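Local coordinates for protein enoyl CoA hydratase/isomerase (Crotonase) (Legionella pneumophila subsp. pneumophila, PDB 3I47) that probably acts on enoyl-CoA thioesters as a crotonase-type hydratase or isomerase, at residues F132-K138 with F163-F169; V151-G155 with S176-V180. All blocks are in the same frame, centred on the assembly; numbering follows the deposited sequence.

Contact 1: F132-K138 with F163-F169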
ATOM      1  N   PHE A 132     -12.950  -1.084  -8.581  1.00 13.78           N
ATOM      2  CA  PHE A 132     -12.524  -2.098  -7.619  1.00 13.33           C
ATOM      3  C   PHE A 132     -13.579  -3.178  -7.477  1.00 13.48           C
ATOM      4  O   PHE A 132     -14.757  -2.930  -7.702  1.00 13.65           O
ATOM      5  CB  PHE A 132     -12.315  -1.443  -6.246  1.00 13.33           C
ATOM      6  CG  PHE A 132     -11.219  -0.412  -6.229  1.00 15.23           C
ATOM      7  CD1 PHE A 132     -11.479   0.895  -6.631  1.00 14.89           C
ATOM      8  CD2 PHE A 132      -9.933  -0.756  -5.797  1.00 14.52           C
ATOM      9  CE1 PHE A 132     -10.443   1.859  -6.611  1.00 15.57           C
ATOM     10  CE2 PHE A 132      -8.905   0.193  -5.774  1.00 15.47           C
ATOM     11  CZ  PHE A 132      -9.174   1.494  -6.167  1.00 15.49           C
ATOM     12  N   CYS A 133     -13.146  -4.372  -7.086  1.00 13.26           N
ATOM     13  CA  CYS A 133     -14.088  -5.468  -6.855  1.00 13.30           C
ATOM     14  C   CYS A 133     -13.466  -6.567  -6.018  1.00 14.19           C
ATOM     15  O   CYS A 133     -12.335  -6.974  -6.272  1.00 15.65           O
ATOM     16  CB  CYS A 133     -14.551  -6.048  -8.197  1.00 13.74           C
ATOM     17  SG  CYS A 133     -15.862  -7.280  -8.078  1.00 16.52           S
ATOM     18  N   PHE A 134     -14.217  -7.058  -5.038  1.00 13.90           N
ATOM     19  CA  PHE A 134     -13.863  -8.299  -4.332  1.00 15.71           C
ATOM     20  C   PHE A 134     -14.745  -9.408  -4.898  1.00 16.40           C
ATOM     21  O   PHE A 134     -15.867  -9.642  -4.427  1.00 16.09           O
ATOM     22  CB  PHE A 134     -14.038  -8.138  -2.814  1.00 16.52           C
ATOM     23  CG  PHE A 134     -13.411  -6.893  -2.270  1.00 16.08           C
ATOM     24  CD1 PHE A 134     -12.031  -6.707  -2.322  1.00 16.91           C
ATOM     25  CD2 PHE A 134     -14.199  -5.879  -1.734  1.00 16.91           C
ATOM     26  CE1 PHE A 134     -11.444  -5.534  -1.829  1.00 16.55           C
ATOM     27  CE2 PHE A 134     -13.622  -4.701  -1.250  1.00 16.65           C
ATOM     28  CZ  PHE A 134     -12.247  -4.527  -1.298  1.00 17.18           C
ATOM     29  N   SER A 135     -14.242 -10.077  -5.937  1.00 17.68           N
ATOM     30  CA  SER A 135     -15.072 -10.930  -6.784  1.00 17.85           C
ATOM     31  C   SER A 135     -15.208 -12.386  -6.319  1.00 17.03           C
ATOM     32  O   SER A 135     -15.939 -13.157  -6.942  1.00 17.56           O
ATOM     33  CB  SER A 135     -14.530 -10.901  -8.224  1.00 19.25           C
ATOM     34  OG  SER A 135     -13.148 -11.213  -8.234  1.00 32.99           O
ATOM     35  N   GLU A 136     -14.536 -12.743  -5.224  1.00 16.14           N
ATOM     36  CA  GLU A 136     -14.353 -14.155  -4.836  1.00 15.81           C
ATOM     37  C   GLU A 136     -15.632 -14.973  -4.681  1.00 15.89           C
ATOM     38  O   GLU A 136     -15.671 -16.132  -5.091  1.00 16.03           O
ATOM     39  CB  GLU A 136     -13.502 -14.263  -3.567  1.00 16.62           C
ATOM     40  CG  GLU A 136     -12.002 -13.940  -3.777  1.00 27.10           C
ATOM     41  CD  GLU A 136     -11.675 -12.443  -3.935  1.00 18.57           C
ATOM     42  OE1 GLU A 136     -12.551 -11.567  -3.773  1.00 27.58           O
ATOM     43  OE2 GLU A 136     -10.490 -12.132  -4.211  1.00 28.77           O
ATOM     44  N   VAL A 137     -16.685 -14.380  -4.123  1.00 15.15           N
ATOM     45  CA  VAL A 137     -17.906 -15.167  -3.881  1.00 15.71           C
ATOM     46  C   VAL A 137     -18.584 -15.631  -5.185  1.00 16.92           C
ATOM     47  O   VAL A 137     -19.383 -16.568  -5.166  1.00 17.26           O
ATOM     48  CB  VAL A 137     -18.948 -14.466  -2.948  1.00 14.86           C
ATOM     49  CG1 VAL A 137     -18.376 -14.248  -1.539  1.00 15.24           C
ATOM     50  CG2 VAL A 137     -19.498 -13.171  -3.562  1.00 16.63           C
ATOM     51  N   LYS A 138     -18.269 -14.970  -6.298  1.00 18.17           N
ATOM     52  CA  LYS A 138     -18.804 -15.376  -7.599  1.00 20.40           C
ATOM     53  C   LYS A 138     -18.230 -16.722  -8.030  1.00 21.04           C
ATOM     54  O   LYS A 138     -18.838 -17.435  -8.831  1.00 21.66           O
ATOM     55  CB  LYS A 138     -18.512 -14.317  -8.664  1.00 22.46           C
ATOM     56  CG  LYS A 138     -19.351 -13.039  -8.515  1.00 28.49           C
ATOM     57  CD  LYS A 138     -18.889 -11.957  -9.486  1.00 26.22           C
ATOM     58  CE  LYS A 138     -19.782 -10.713  -9.431  1.00 29.81           C
ATOM     59  NZ  LYS A 138     -19.057  -9.438  -9.828  1.00 28.92           N
ATOM     60  N   PHE A 163     -17.886  -7.760   0.108  1.00 13.58           N
ATOM     61  CA  PHE A 163     -17.506  -9.187   0.010  1.00 13.64           C
ATOM     62  C   PHE A 163     -18.727 -10.034  -0.384  1.00 13.77           C
ATOM     63  O   PHE A 163     -18.618 -10.944  -1.208  1.00 14.64           O
ATOM     64  CB  PHE A 163     -16.973  -9.756   1.338  1.00 14.12           C
ATOM     65  CG  PHE A 163     -15.672  -9.168   1.814  1.00 14.34           C
ATOM     66  CD1 PHE A 163     -14.853  -8.422   0.968  1.00 14.77           C
ATOM     67  CD2 PHE A 163     -15.243  -9.419   3.125  1.00 14.94           C
ATOM     68  CE1 PHE A 163     -13.637  -7.897   1.432  1.00 14.62           C
ATOM     69  CE2 PHE A 163     -14.033  -8.910   3.592  1.00 14.85           C
ATOM     70  CZ  PHE A 163     -13.225  -8.145   2.742  1.00 15.27           C
ATOM     71  N   MET A 164     -19.881  -9.743   0.216  1.00 13.34           N
ATOM     72  CA  MET A 164     -21.072 -10.551  -0.024  1.00 12.61           C
ATOM     73  C   MET A 164     -21.647 -10.322  -1.428  1.00 13.71           C
ATOM     74  O   MET A 164     -22.193 -11.239  -2.041  1.00 14.27           O
ATOM     75  CB  MET A 164     -22.153 -10.260   1.033  1.00 12.18           C
ATOM     76  CG  MET A 164     -21.758 -10.651   2.469  1.00 16.51           C
ATOM     77  SD  MET A 164     -23.139 -10.501   3.681  1.00  9.74           S
ATOM     78  CE  MET A 164     -23.679  -8.794   3.435  1.00 17.04           C
ATOM     79  N   SER A 165     -21.554  -9.086  -1.916  1.00 13.89           N
ATOM     80  CA  SER A 165     -22.186  -8.729  -3.187  1.00 14.36           C
ATOM     81  C   SER A 165     -21.277  -8.975  -4.389  1.00 14.88           C
ATOM     82  O   SER A 165     -21.774  -9.199  -5.490  1.00 14.99           O
ATOM     83  CB  SER A 165     -22.601  -7.255  -3.178  1.00 14.15           C
ATOM     84  OG  SER A 165     -21.442  -6.434  -3.297  1.00 14.89           O
ATOM     85  N   ALA A 166     -19.962  -8.895  -4.172  1.00 14.66           N
ATOM     86  CA  ALA A 166     -18.967  -8.896  -5.253  1.00 15.08           C
ATOM     87  C   ALA A 166     -19.239  -7.793  -6.289  1.00 15.18           C
ATOM     88  O   ALA A 166     -18.877  -7.918  -7.468  1.00 15.93           O
ATOM     89  CB  ALA A 166     -18.884 -10.296  -5.917  1.00 15.03           C
ATOM     90  N   GLU A 167     -19.891  -6.716  -5.853  1.00 14.78           N
ATOM     91  CA  GLU A 167     -20.176  -5.613  -6.765  1.00 15.06           C
ATOM     92  C   GLU A 167     -18.909  -4.839  -7.129  1.00 14.73           C
ATOM     93  O   GLU A 167     -17.969  -4.727  -6.333  1.00 15.33           O
ATOM     94  CB  GLU A 167     -21.246  -4.677  -6.205  1.00 15.64           C
ATOM     95  CG  GLU A 167     -20.801  -3.813  -5.027  1.00 17.64           C
ATOM     96  CD  GLU A 167     -21.974  -3.305  -4.212  1.00 17.04           C
ATOM     97  OE1 GLU A 167     -22.546  -2.254  -4.575  1.00 18.70           O
ATOM     98  OE2 GLU A 167     -22.314  -3.958  -3.208  1.00 18.05           O
ATOM     99  N   VAL A 168     -18.910  -4.298  -8.340  1.00 14.91           N
ATOM    100  CA  VAL A 168     -17.846  -3.386  -8.762  1.00 14.80           C
ATOM    101  C   VAL A 168     -18.163  -2.008  -8.208  1.00 16.12           C
ATOM    102  O   VAL A 168     -19.310  -1.556  -8.264  1.00 18.01           O
ATOM    103  CB  VAL A 168     -17.731  -3.344 -10.303  1.00 14.32           C
ATOM    104  CG1 VAL A 168     -16.634  -2.345 -10.746  1.00 14.98           C
ATOM    105  CG2 VAL A 168     -17.433  -4.723 -10.834  1.00 16.13           C
ATOM    106  N   PHE A 169     -17.160  -1.347  -7.638  1.00 15.45           N
ATOM    107  CA  PHE A 169     -17.340   0.014  -7.150  1.00 15.73           C
ATOM    108  C   PHE A 169     -16.302   0.946  -7.740  1.00 16.12           C
ATOM    109  O   PHE A 169     -15.142   0.561  -7.917  1.00 17.13           O
ATOM    110  CB  PHE A 169     -17.428   0.100  -5.613  1.00 15.32           C
ATOM    111  CG  PHE A 169     -16.242  -0.476  -4.859  1.00 13.61           C
ATOM    112  CD1 PHE A 169     -15.317   0.379  -4.239  1.00 15.29           C
ATOM    113  CD2 PHE A 169     -16.088  -1.860  -4.696  1.00 14.99           C
ATOM    114  CE1 PHE A 169     -14.241  -0.130  -3.500  1.00 14.08           C
ATOM    115  CE2 PHE A 169     -15.018  -2.388  -3.959  1.00 14.01           C
ATOM    116  CZ  PHE A 169     -14.081  -1.523  -3.350  1.00 15.31           C
TER
HETATM  117  O   HOH W   1     -16.391 -11.755  -2.713  1.00 13.52           O
HETATM  118  O   HOH W   2     -16.855  -6.064  -4.214  1.00 14.48           O

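Contact 2: V151-G155 with S176-V180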
ATOM      1  N   VAL A 151     -10.861  -4.738   5.806  1.00 13.60           N
ATOM      2  CA  VAL A 151     -11.728  -4.376   6.941  1.00 14.28           C
ATOM      3  C   VAL A 151     -11.105  -3.213   7.722  1.00 15.73           C
ATOM      4  O   VAL A 151     -11.829  -2.299   8.121  1.00 16.73           O
ATOM      5  CB  VAL A 151     -12.020  -5.583   7.842  1.00 14.03           C
ATOM      6  CG1 VAL A 151     -12.720  -5.159   9.146  1.00 17.06           C
ATOM      7  CG2 VAL A 151     -12.879  -6.606   7.086  1.00 16.68           C
ATOM      8  N   ARG A 152      -9.781  -3.224   7.900  1.00 16.23           N
ATOM      9  CA  ARG A 152      -9.106  -2.097   8.566  1.00 17.48           C
ATOM     10  C   ARG A 152      -9.296  -0.782   7.801  1.00 17.42           C
ATOM     11  O   ARG A 152      -9.560   0.264   8.407  1.00 18.30           O
ATOM     12  CB  ARG A 152      -7.616  -2.382   8.777  1.00 19.29           C
ATOM     13  CG  ARG A 152      -6.912  -1.272   9.563  1.00 23.86           C
ATOM     14  CD  ARG A 152      -5.519  -1.695   9.970  1.00 22.47           C
ATOM     15  NE  ARG A 152      -4.626  -1.828   8.820  1.00 25.34           N
ATOM     16  CZ  ARG A 152      -3.363  -2.244   8.897  1.00 23.95           C
ATOM     17  NH1 ARG A 152      -2.841  -2.585  10.078  1.00 26.14           N
ATOM     18  NH2 ARG A 152      -2.621  -2.327   7.797  1.00 25.87           N
ATOM     19  N   ALA A 153      -9.168  -0.839   6.478  1.00 16.78           N
ATOM     20  CA  ALA A 153      -9.216   0.355   5.634  1.00 16.77           C
ATOM     21  C   ALA A 153     -10.598   0.995   5.534  1.00 17.35           C
ATOM     22  O   ALA A 153     -10.724   2.222   5.660  1.00 18.43           O
ATOM     23  CB  ALA A 153      -8.656   0.044   4.238  1.00 16.77           C
ATOM     24  N   ILE A 154     -11.627   0.171   5.331  1.00 16.69           N
ATOM     25  CA  ILE A 154     -12.973   0.684   5.008  1.00 16.66           C
ATOM     26  C   ILE A 154     -14.015   0.353   6.080  1.00 16.65           C
ATOM     27  O   ILE A 154     -15.150   0.816   6.004  1.00 17.31           O
ATOM     28  CB  ILE A 154     -13.467   0.215   3.599  1.00 16.98           C
ATOM     29  CG1 ILE A 154     -13.766  -1.292   3.582  1.00 16.04           C
ATOM     30  CG2 ILE A 154     -12.422   0.576   2.521  1.00 16.87           C
ATOM     31  CD1 ILE A 154     -14.458  -1.782   2.295  1.00 17.45           C
ATOM     32  N   GLY A 155     -13.619  -0.430   7.073  1.00 16.40           N
ATOM     33  CA  GLY A 155     -14.526  -0.821   8.146  1.00 16.50           C
ATOM     34  C   GLY A 155     -15.303  -2.087   7.834  1.00 16.21           C
ATOM     35  O   GLY A 155     -15.541  -2.428   6.671  1.00 16.43           O
ATOM     36  N   SER A 176     -14.858   7.581  -1.019  1.00 13.91           N
ATOM     37  CA  SER A 176     -15.810   7.875   0.064  1.00 14.86           C
ATOM     38  C   SER A 176     -15.716   6.832   1.184  1.00 15.67           C
ATOM     39  O   SER A 176     -15.995   7.131   2.348  1.00 15.56           O
ATOM     40  CB  SER A 176     -17.234   8.009  -0.470  1.00 15.62           C
ATOM     41  OG  SER A 176     -17.684   6.779  -0.995  1.00 17.34           O
ATOM     42  N   LEU A 177     -15.266   5.624   0.839  1.00 16.14           N
ATOM     43  CA  LEU A 177     -15.084   4.559   1.824  1.00 17.35           C
ATOM     44  C   LEU A 177     -13.718   4.545   2.494  1.00 17.96           C
ATOM     45  O   LEU A 177     -13.488   3.745   3.411  1.00 18.94           O
ATOM     46  CB  LEU A 177     -15.350   3.194   1.188  1.00 18.64           C
ATOM     47  CG  LEU A 177     -16.791   2.883   0.784  1.00 18.88           C
ATOM     48  CD1 LEU A 177     -16.842   1.531   0.106  1.00 20.15           C
ATOM     49  CD2 LEU A 177     -17.754   2.935   1.982  1.00 19.87           C
ATOM     50  N   ASN A 178     -12.823   5.425   2.033  1.00 17.90           N
ATOM     51  CA  ASN A 178     -11.458   5.543   2.538  1.00 19.31           C
ATOM     52  C   ASN A 178     -10.517   4.419   2.093  1.00 18.33           C
ATOM     53  O   ASN A 178      -9.424   4.284   2.650  1.00 19.86           O
ATOM     54  CB  ASN A 178     -11.413   5.638   4.080  1.00 22.43           C
ATOM     55  CG  ASN A 178     -11.851   6.999   4.628  1.00 29.38           C
ATOM     56  OD1 ASN A 178     -12.072   7.960   3.892  1.00 25.03           O
ATOM     57  ND2 ASN A 178     -11.972   7.073   5.951  1.00 25.95           N
ATOM     58  N   LEU A 179     -10.915   3.624   1.099  1.00 16.34           N
ATOM     59  CA  LEU A 179      -9.966   2.677   0.494  1.00 15.72           C
ATOM     60  C   LEU A 179      -8.883   3.476  -0.214  1.00 15.11           C
ATOM     61  O   LEU A 179      -7.689   3.155  -0.113  1.00 15.87           O
ATOM     62  CB  LEU A 179     -10.668   1.742  -0.493  1.00 15.68           C
ATOM     63  CG  LEU A 179      -9.759   0.726  -1.214  1.00 15.57           C
ATOM     64  CD1 LEU A 179      -9.032  -0.143  -0.199  1.00 16.04           C
ATOM     65  CD2 LEU A 179     -10.594  -0.123  -2.159  1.00 16.38           C
ATOM     66  N   VAL A 180      -9.304   4.501  -0.950  1.00 13.54           N
ATOM     67  CA  VAL A 180      -8.342   5.446  -1.531  1.00 13.40           C
ATOM     68  C   VAL A 180      -8.533   6.804  -0.882  1.00 14.41           C
ATOM     69  O   VAL A 180      -9.662   7.169  -0.495  1.00 15.04           O
ATOM     70  CB  VAL A 180      -8.410   5.561  -3.082  1.00 15.29           C
ATOM     71  CG1 VAL A 180      -8.297   4.191  -3.728  1.00 18.20           C
ATOM     72  CG2 VAL A 180      -9.633   6.251  -3.538  1.00 18.49           C
TER
HETATM   73  O   HOH W   3     -10.848   4.340   7.311  1.00 32.83           O
HETATM   74  O   HOH W   4     -15.513   3.484   5.229  1.00 26.31           O

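Contact 1: F132-K138 with F163-F169
Two short strands pair antiparallel at one end of this contact and part at the other, where helix 156-165 closes with F163-S165. F132 and F169 form a hydrogen-bonded pair, F132 N to F169 O at 2.8 Å and F169 N to F132 O at 2.9 Å. Their side chains share a sheet face but do not stack squarely: the rings are near parallel yet slid apart, and the CB of F132 sits in the hollow over the F169 ring, 3.6 Å from its centroid in a CH-pi contact. The edge of F169 then reaches F134, with F169 CE2 to F134 CE2 at 3.8 Å. One face of the F134 ring receives the edge of F163 in a T-shaped pair, centroids 5.3 Å apart. Flat, broad phenylalanines suit this chain of bumps and faces, which L162 and V150 also line.

Beyond the strands, A166 leaves the helix with positive phi. A166 CA makes a CA-H...O contact with F134 O at 3.3 Å, and the small alanine side chain suits so close an approach. V137 packs against that methyl, V137 CG2 to A166 CB at 3.8 Å, while the long arm of K138 passes beside it so that K138 NZ donates to A166 O at 2.8 Å. Where the backbones diverge, waters plug the gaps: one joins F134 O, V137 N and F163 O, the other F134 N and E167 O. In this crotonase-fold domain the antiparallel pair joins central strand 131-133 to outer strand 168-170 of a small three-stranded sheet, the aromatic cluster growing from the face bearing F132 and F169.

Contact 2: V151-G155 with S176-V180
A Schellman motif ends helix 171-176, and the turn it makes lies against the last turn of helix 147-154, a helix-end to helix-end contact within the crotonase fold. S176, still helical, faces elsewhere: its OG bonds to R173. L177 comes first to the interface. Its carbonyl O lies 3.5 Å from I154 CA, and its CB is 4.1 Å from I154 CG2, while its side chain also meets A158 and L162 of helix 156-165. N178 follows with positive phi, a conformation asparagine tolerates better than most residues other than glycine; its CB approaches A153 O at 3.8 Å. L179 turns back into the interior, its CB 3.7 Å from I154 CG2, so that this methyl of the beta-branched isoleucine rests against both leucines, L177 and L179. L179 CD1 only grazes A153 CB, at 4.5 Å; alanine's small size suits a helix surface that also meets A119. V180 leads on to strand 182-184, without touching the helix end.

The polar side of the contact is joined by water, since carbonyls at the end of a helix lack partners in a further turn. One water links A153 O to N178 ND2; another donates to I154 O at 2.8 Å and to L177 O at 2.7 Å.

The centres of contacts 1 and 2 lie about 15 Å apart, and their segments alternate along the chain: 132-138, 151-155, 163-169, then 176-180. Helix 156-165 runs from one to the other, and its L162 touches F134 and F169 of contact 1 as well as I154 and L177 of contact 2. The two also meet directly through apolar side chains. F132 CZ is 3.7 Å from V180 CG1, F132 CD2 is 3.8 Å from L179 CD2, and F169 CE1 is 3.9 Å from the same L179 CD2. The aromatic face of the small sheet thus continues into L179 and V180.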